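PDB 6YXQ: activating signal cointegrator 1 complex subunit 2 from Homo sapiens, which binds K63-linked polyubiquitin and recruits the helicase subunit ASCC3 and ALKBH3 to sites of DNA alkylation damage, and also takes part in rescue of stalled ribosomes. Local coordinates for the interface of chains B and A. Residues are numbered along the deposited sequence; one frame, centred on the assembly and turned at random. Chains: chain A, Activating signal cointegrator 1 complex subunit 2; chain B, Activating signal cointegrator 1 complex subunit 3.

The interface of chains B and A. Residues chain B 172-174; chain A 124-125, 128, 172, 175-176, 179.
B:Phe173 of ASCC3 puts its ring into a pocket of ASCC2 lined by helix 114-135 and by A:Asn176, just before helix 177-190. CG stands anti to the backbone N (chi1 179°), which sends the ring away from its own extended backbone and into chain A. CB lies 4.0 Å from A:Asn176 OD1, and CG is only a little nearer to the same oxygen. CD1 sits between A:Asn176 and A:Phe128. B:Phe173 CE1 meets A:Phe128 CD2 at 3.3 Å. At the opposite edge, B:Phe173 CD2 lies beside the aliphatic stem of A:Arg125, 3.8 Å from its CG. This stem is on the same side of the ring plane as A:Phe128 CD2. B:Phe173 CE2 lies 3.6 Å from A:Arg125 CA. At the tip, CZ points to A:His124, whose ND1 lies in the plane of the phenyl ring at its edge. A:Phe172 backs the pocket from a second shell, with CE1 over one face of the A:His124 imidazole.

The amide of A:Asn176 lies on the other side of the phenyl plane, displaced past the CD1/CE1 rim and nearly parallel to the ring (14°). It also grips the backbone of B:Ser174 twice. OD1 accepts from B:Ser174 N at 2.6 Å, fairly straight (152° at H). ND2 donates to B:Ser174 O at 3.0 Å. Each donor is somewhat tilted from the carbonyl plane it meets. This pairing fixes the amide's rotation. An alanine at A:Asn176 would probably leave both backbone groups of B:Ser174 without these mates and open a gap by that rim. B:Ser174 CB packs on A:Gly175 CA at 3.5 Å. The site joins the N-terminal part of ASCC2 to the C-terminal part of the ASCC3 region required for binding it.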
# COMPACT_ATOMS: atom_id res chain seq x y z
N ALA B 172 -16.95 -0.88 2.42
CA ALA B 172 -16.50 -2.27 2.39
C ALA B 172 -15.04 -2.32 1.96
O ALA B 172 -14.62 -1.65 1.02
CB ALA B 172 -17.36 -3.09 1.43
N PHE B 173 -14.26 -3.13 2.67
CA PHE B 173 -12.82 -3.21 2.46
C PHE B 173 -12.36 -4.63 2.68
O PHE B 173 -12.87 -5.33 3.56
CB PHE B 173 -12.07 -2.26 3.40
CG PHE B 173 -10.58 -2.30 3.24
CD1 PHE B 173 -9.97 -1.76 2.12
CD2 PHE B 173 -9.78 -2.87 4.22
CE1 PHE B 173 -8.60 -1.79 1.98
CE2 PHE B 173 -8.40 -2.91 4.08
CZ PHE B 173 -7.81 -2.37 2.95
N SER B 174 -11.39 -5.06 1.89
CA SER B 174 -10.87 -6.41 1.93
C SER B 174 -9.39 -6.38 2.24
O SER B 174 -8.66 -5.52 1.74
CB SER B 174 -11.12 -7.14 0.61
OG SER B 174 -10.57 -8.45 0.64
N HIS A 124 -2.80 -0.77 6.64
CA HIS A 124 -3.29 -1.15 5.32
C HIS A 124 -4.63 -0.47 5.02
O HIS A 124 -4.78 0.22 4.00
CB HIS A 124 -3.42 -2.68 5.27
CG HIS A 124 -3.69 -3.24 3.91
ND1 HIS A 124 -4.95 -3.61 3.50
CD2 HIS A 124 -2.85 -3.53 2.88
CE1 HIS A 124 -4.88 -4.09 2.27
NE2 HIS A 124 -3.62 -4.06 1.87
N ARG A 125 -5.60 -0.63 5.92
CA ARG A 125 -6.91 -0.04 5.70
C ARG A 125 -6.83 1.48 5.61
O ARG A 125 -7.43 2.10 4.72
CB ARG A 125 -7.87 -0.45 6.81
CG ARG A 125 -9.29 0.03 6.60
CD ARG A 125 -10.29 -0.66 7.53
NE ARG A 125 -11.66 -0.36 7.13
CZ ARG A 125 -12.47 0.47 7.78
NH1 ARG A 125 -12.05 1.06 8.89
NH2 ARG A 125 -13.70 0.68 7.34
N PHE A 128 -5.27 2.70 2.28
CA PHE A 128 -6.21 2.57 1.17
C PHE A 128 -7.28 3.65 1.21
O PHE A 128 -7.64 4.22 0.17
CB PHE A 128 -6.86 1.19 1.16
CG PHE A 128 -7.86 1.02 0.07
CD1 PHE A 128 -7.45 0.86 -1.24
CD2 PHE A 128 -9.22 1.04 0.35
CE1 PHE A 128 -8.38 0.71 -2.26
CE2 PHE A 128 -10.16 0.89 -0.67
CZ PHE A 128 -9.74 0.73 -1.97
N PHE A 172 -3.67 -3.60 -3.12
CA PHE A 172 -5.10 -3.60 -2.77
C PHE A 172 -5.98 -4.18 -3.87
O PHE A 172 -7.20 -3.99 -3.82
CB PHE A 172 -5.58 -2.19 -2.42
CG PHE A 172 -4.72 -1.46 -1.43
CD1 PHE A 172 -4.92 -1.62 -0.07
CD2 PHE A 172 -3.73 -0.59 -1.85
CE1 PHE A 172 -4.13 -0.94 0.85
CE2 PHE A 172 -2.94 0.09 -0.94
CZ PHE A 172 -3.15 -0.08 0.41
N GLY A 175 -8.57 -7.90 -3.24
CA GLY A 175 -9.82 -7.76 -2.54
C GLY A 175 -10.68 -6.61 -3.02
O GLY A 175 -11.85 -6.81 -3.37
N ASN A 176 -10.12 -5.40 -3.05
CA ASN A 176 -10.87 -4.18 -3.34
C ASN A 176 -10.75 -3.76 -4.80
O ASN A 176 -10.49 -2.59 -5.08
CB ASN A 176 -10.42 -3.06 -2.43
CG ASN A 176 -10.15 -3.52 -1.03
OD1 ASN A 176 -11.05 -3.55 -0.19
ND2 ASN A 176 -8.90 -3.89 -0.75
N LEU A 179 -13.46 -0.96 -6.51
CA LEU A 179 -13.24 0.39 -6.03
C LEU A 179 -11.95 0.97 -6.59
O LEU A 179 -11.92 2.13 -7.05
CB LEU A 179 -13.20 0.38 -4.50
CG LEU A 179 -13.47 1.66 -3.70
CD1 LEU A 179 -14.49 2.55 -4.40
CD2 LEU A 179 -13.95 1.30 -2.30